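Local atomic coordinates of polyhomeotic-proximal chromatin protein (Drosophila melanogaster, PDB entry 1KW4), a protein that acts in a Polycomb group complex to keep homeotic genes transcriptionally repressed through development, here represented by its polymer-forming SAM domain. Residues S23-I26 / R27-G31; D37-Q41 / Q42-G46. The protein carries 1 engineered substitution. All coordinates share one frame; numbering follows the deposited sequence.

Contact 1 of 2, residues S23-I26 / R27-G31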
loop_
_atom_site.group_PDB
_atom_site.type_symbol
_atom_site.label_atom_id
_atom_site.label_comp_id
_atom_site.label_asym_id
_atom_site.label_seq_id
_atom_site.Cartn_x
_atom_site.Cartn_y
_atom_site.Cartn_z
ATOM N N SER A 23 2.743 -4.566 -4.747
ATOM C CA SER A 23 2.759 -3.675 -5.910
ATOM C C SER A 23 1.549 -3.917 -6.817
ATOM O O SER A 23 1.018 -2.986 -7.426
ATOM C CB SER A 23 4.067 -3.841 -6.705
ATOM O OG SER A 23 4.086 -5.050 -7.442
ATOM N N ASN A 24 1.108 -5.166 -6.908
ATOM C CA ASN A 24 -0.057 -5.486 -7.729
ATOM C C ASN A 24 -1.340 -4.983 -7.058
ATOM O O ASN A 24 -2.279 -4.546 -7.731
ATOM C CB ASN A 24 -0.124 -6.996 -7.982
ATOM C CG ASN A 24 0.843 -7.442 -9.070
ATOM O OD1 ASN A 24 0.752 -6.990 -10.211
ATOM N ND2 ASN A 24 1.772 -8.325 -8.722
ATOM N N PHE A 25 -1.366 -5.045 -5.731
ATOM C CA PHE A 25 -2.500 -4.566 -4.941
ATOM C C PHE A 25 -2.663 -3.054 -5.164
ATOM O O PHE A 25 -3.771 -2.563 -5.404
ATOM C CB PHE A 25 -2.246 -4.875 -3.456
ATOM C CG PHE A 25 -3.201 -4.192 -2.505
ATOM C CD1 PHE A 25 -4.528 -4.599 -2.406
ATOM C CD2 PHE A 25 -2.751 -3.163 -1.678
ATOM C CE1 PHE A 25 -5.396 -3.994 -1.497
ATOM C CE2 PHE A 25 -3.611 -2.549 -0.763
ATOM C CZ PHE A 25 -4.939 -2.969 -0.673
ATOM N N ILE A 26 -1.553 -2.322 -5.100
ATOM C CA ILE A 26 -1.573 -0.871 -5.300
ATOM C C ILE A 26 -1.974 -0.528 -6.744
ATOM O O ILE A 26 -2.761 0.394 -6.979
ATOM C CB ILE A 26 -0.178 -0.252 -4.961
ATOM C CG1 ILE A 26 0.139 -0.461 -3.471
ATOM C CG2 ILE A 26 -0.149 1.237 -5.300
ATOM C CD1 ILE A 26 -0.893 0.152 -2.501
ATOM N N ARG A 27 -1.448 -1.280 -7.707
ATOM C CA ARG A 27 -1.752 -1.053 -9.119
ATOM C C ARG A 27 -3.249 -1.100 -9.417
ATOM O O ARG A 27 -3.743 -0.356 -10.272
ATOM C CB ARG A 27 -1.042 -2.102 -9.988
ATOM C CG ARG A 27 -1.418 -2.053 -11.472
ATOM C CD ARG A 27 -0.871 -0.812 -12.155
ATOM N NE ARG A 27 -1.219 -0.764 -13.577
ATOM C CZ ARG A 27 -2.432 -0.481 -14.048
ATOM N NH1 ARG A 27 -3.429 -0.213 -13.214
ATOM N NH2 ARG A 27 -2.648 -0.460 -15.358
ATOM N N GLU A 28 -3.967 -1.964 -8.707
ATOM C CA GLU A 28 -5.400 -2.134 -8.920
ATOM C C GLU A 28 -6.323 -1.238 -8.094
ATOM O O GLU A 28 -7.540 -1.264 -8.284
ATOM C CB GLU A 28 -5.771 -3.603 -8.705
ATOM C CG GLU A 28 -5.001 -4.542 -9.621
ATOM C CD GLU A 28 -5.292 -6.004 -9.351
ATOM O OE1 GLU A 28 -5.067 -6.457 -8.206
ATOM O OE2 GLU A 28 -5.742 -6.700 -10.287
ATOM N N LEU A 29 -5.758 -0.454 -7.180
ATOM C CA LEU A 29 -6.561 0.460 -6.365
ATOM C C LEU A 29 -6.813 1.740 -7.152
ATOM O O LEU A 29 -5.876 2.407 -7.584
ATOM C CB LEU A 29 -5.845 0.807 -5.055
ATOM C CG LEU A 29 -6.159 -0.036 -3.822
ATOM C CD1 LEU A 29 -5.396 0.515 -2.622
ATOM C CD2 LEU A 29 -7.659 -0.010 -3.550
ATOM N N PRO A 30 -8.088 2.110 -7.333
ATOM C CA PRO A 30 -8.425 3.324 -8.084
ATOM C C PRO A 30 -7.664 4.584 -7.675
ATOM O O PRO A 30 -7.686 4.992 -6.514
ATOM C CB PRO A 30 -9.937 3.451 -7.873
ATOM C CG PRO A 30 -10.155 2.789 -6.541
ATOM C CD PRO A 30 -9.277 1.566 -6.656
ATOM N N GLY A 31 -6.978 5.185 -8.644
ATOM C CA GLY A 31 -6.224 6.402 -8.398
ATOM C C GLY A 31 -4.868 6.268 -7.724
ATOM O O GLY A 31 -4.252 7.277 -7.376
#

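Contact 2 of 2, residues D37-Q41 / Q42-G46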
loop_
_atom_site.group_PDB
_atom_site.type_symbol
_atom_site.label_atom_id
_atom_site.label_comp_id
_atom_site.label_asym_id
_atom_site.label_seq_id
_atom_site.Cartn_x
_atom_site.Cartn_y
_atom_site.Cartn_z
ATOM N N ASP A 37 5.754 2.200 -8.388
ATOM C CA ASP A 37 7.213 2.165 -8.309
ATOM C C ASP A 37 7.757 2.564 -6.939
ATOM O O ASP A 37 8.796 2.058 -6.514
ATOM C CB ASP A 37 7.838 3.051 -9.392
ATOM C CG ASP A 37 7.616 2.503 -10.792
ATOM O OD1 ASP A 37 7.366 1.285 -10.924
ATOM O OD2 ASP A 37 7.705 3.289 -11.761
ATOM N N ASP A 38 7.064 3.467 -6.250
ATOM C CA ASP A 38 7.498 3.899 -4.923
ATOM C C ASP A 38 7.406 2.748 -3.924
ATOM O O ASP A 38 8.301 2.566 -3.094
ATOM C CB ASP A 38 6.653 5.077 -4.431
ATOM C CG ASP A 38 6.807 6.306 -5.303
ATOM O OD1 ASP A 38 7.961 6.655 -5.634
ATOM O OD2 ASP A 38 5.778 6.925 -5.651
ATOM N N PHE A 39 6.328 1.971 -3.994
ATOM C CA PHE A 39 6.175 0.837 -3.085
ATOM C C PHE A 39 7.265 -0.204 -3.336
ATOM O O PHE A 39 7.812 -0.786 -2.394
ATOM C CB PHE A 39 4.782 0.197 -3.233
ATOM C CG PHE A 39 3.719 0.882 -2.417
ATOM C CD1 PHE A 39 3.136 2.070 -2.854
ATOM C CD2 PHE A 39 3.350 0.373 -1.175
ATOM C CE1 PHE A 39 2.204 2.743 -2.061
ATOM C CE2 PHE A 39 2.421 1.038 -0.373
ATOM C CZ PHE A 39 1.848 2.225 -0.815
ATOM N N ILE A 40 7.595 -0.432 -4.604
ATOM C CA ILE A 40 8.632 -1.402 -4.938
ATOM C C ILE A 40 9.990 -0.897 -4.452
ATOM O O ILE A 40 10.754 -1.648 -3.837
ATOM C CB ILE A 40 8.684 -1.664 -6.465
ATOM C CG1 ILE A 40 7.395 -2.357 -6.912
ATOM C CG2 ILE A 40 9.891 -2.545 -6.813
ATOM C CD1 ILE A 40 7.250 -2.479 -8.428
ATOM N N GLN A 41 10.278 0.376 -4.714
ATOM C CA GLN A 41 11.549 0.976 -4.307
ATOM C C GLN A 41 11.755 0.966 -2.792
ATOM O O GLN A 41 12.877 0.790 -2.317
ATOM C CB GLN A 41 11.647 2.414 -4.830
ATOM C CG GLN A 41 12.935 3.128 -4.435
ATOM C CD GLN A 41 12.999 4.552 -4.952
ATOM O OE1 GLN A 41 12.148 5.383 -4.628
ATOM N NE2 GLN A 41 14.015 4.844 -5.759
ATOM N N GLN A 42 10.680 1.154 -2.031
ATOM C CA GLN A 42 10.787 1.159 -0.576
ATOM C C GLN A 42 10.644 -0.241 0.022
ATOM O O GLN A 42 10.626 -0.399 1.247
ATOM C CB GLN A 42 9.742 2.097 0.034
ATOM C CG GLN A 42 9.965 3.572 -0.286
ATOM C CD GLN A 42 11.335 4.063 0.154
ATOM O OE1 GLN A 42 11.726 3.894 1.309
ATOM N NE2 GLN A 42 12.068 4.677 -0.768
ATOM N N GLU A 43 10.550 -1.242 -0.850
ATOM C CA GLU A 43 10.427 -2.649 -0.465
ATOM C C GLU A 43 9.322 -2.905 0.557
ATOM O O GLU A 43 9.539 -3.535 1.598
ATOM C CB GLU A 43 11.774 -3.160 0.064
ATOM C CG GLU A 43 12.916 -2.882 -0.902
ATOM C CD GLU A 43 14.255 -3.392 -0.408
ATOM O OE1 GLU A 43 14.588 -3.158 0.772
ATOM O OE2 GLU A 43 14.984 -4.015 -1.211
ATOM N N ILE A 44 8.128 -2.419 0.238
ATOM C CA ILE A 44 6.977 -2.596 1.111
ATOM C C ILE A 44 6.325 -3.958 0.843
ATOM O O ILE A 44 5.718 -4.161 -0.214
ATOM C CB ILE A 44 5.903 -1.495 0.857
ATOM C CG1 ILE A 44 6.515 -0.091 1.000
ATOM C CG2 ILE A 44 4.715 -1.693 1.804
ATOM C CD1 ILE A 44 6.939 0.287 2.398
ATOM N N ASP A 45 6.472 -4.898 1.776
ATOM C CA ASP A 45 5.824 -6.200 1.637
ATOM C C ASP A 45 4.589 -6.165 2.538
ATOM O O ASP A 45 4.277 -5.119 3.105
ATOM C CB ASP A 45 6.760 -7.361 2.023
ATOM C CG ASP A 45 7.258 -7.282 3.458
ATOM O OD1 ASP A 45 6.845 -6.375 4.210
ATOM O OD2 ASP A 45 8.076 -8.152 3.831
ATOM N N GLY A 46 3.883 -7.288 2.659
ATOM C CA GLY A 46 2.676 -7.325 3.474
ATOM C C GLY A 46 2.828 -6.907 4.926
ATOM O O GLY A 46 1.993 -6.170 5.461
HETATM O O HOH W 1 10.179 5.904 -3.232
#

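Contact 1 of 2, residues S23-I26 / R27-G31
F25 offers one face of its ring to the branched end of L29, four residues further along, where helix 19-27 of the SAM domain runs out into a loop. L29 CG lies over that face and L29 CD1 comes within 4.0 Å of F25 CE2, the two side chains meeting at a slant. The phenyl gets there because its CG stands anti to the backbone N (chi1 168°), which carries the ring along the helix to the level of L29. W17 meets the same ring, K74 and I78 of helix 65-78 also pack on it, and I71 of that helix touches both I26 and L29, so the helix end packs on helix 65-78.

The backbone beneath is changing its pattern. R27 N still makes a regular i to i-4 bond to S23 O, 3.0 Å long, and E28 N bonds to N24 O at 3.2 Å and, weakly, to F25 O. The CG of E28 lies 3.3 Å from the same N24 O. By the next residue the bond spans three: L29 N bonds to I26 O at 3.1 Å, its nitrogen standing above the carbonyl plane, 65° out of it.

Contact 2 of 2, residues D37-Q41 / Q42-G46
I44 lays its branched CB against F39, and this is the close-packed side of the turn that ends helix 36-41. I44 CB is 3.8 Å from F39 CD2, and I44 CG1 and CG2 both come to 3.9 Å from the same F39 CD2, the two side chains meeting obliquely. F39 itself is buried, with V22, I26, L52, M61 and M63 around it; an alanine in place of I44 would keep CB but would probably open a gap where the CG1 and CG2 branches now lie against the ring.

The turn is a Schellman motif. E43 takes a positive phi (51°), and two bonds reach back: I44 N to F39 O at 3.1 Å, almost straight at 177°, and E43 N to I40 O at 3.0 Å, with the donor above the carbonyl plane.

The other side is polar and loosely held. Q41 and Q42 run side by side, their amide planes 77° apart and Q41 OE1 3.9 Å from Q42 NE2. A water spans them, donating a short hydrogen bond (2.5 Å) to Q41 OE1, with weak bonds to Q42 NE2 and D38 OD1. Past the turn, D45 takes the N-cap of helix 46-51, its OD1 accepting from A48 N.

In the fold
Contacts 1 and 2 are the C-terminal ends of two successive helices, 19-27 and 36-41, in one SAM domain, with centres about 12 Å apart. They differ in how the helix stops: helix 19-27 closes with an i to i-3 bond, helix 36-41 with a Schellman motif. The helices also pack directly on each other. I26 CD1 lies 3.8 Å from F39 CZ, and S23 CB comes to 3.6 Å from I40 CG1. F39 thus links the two contacts, while F25 and L29 of contact 1 pack on helix 65-78. Beyond contact 2, G46 is backbone-bonded to W17, the residue whose ring meets F25.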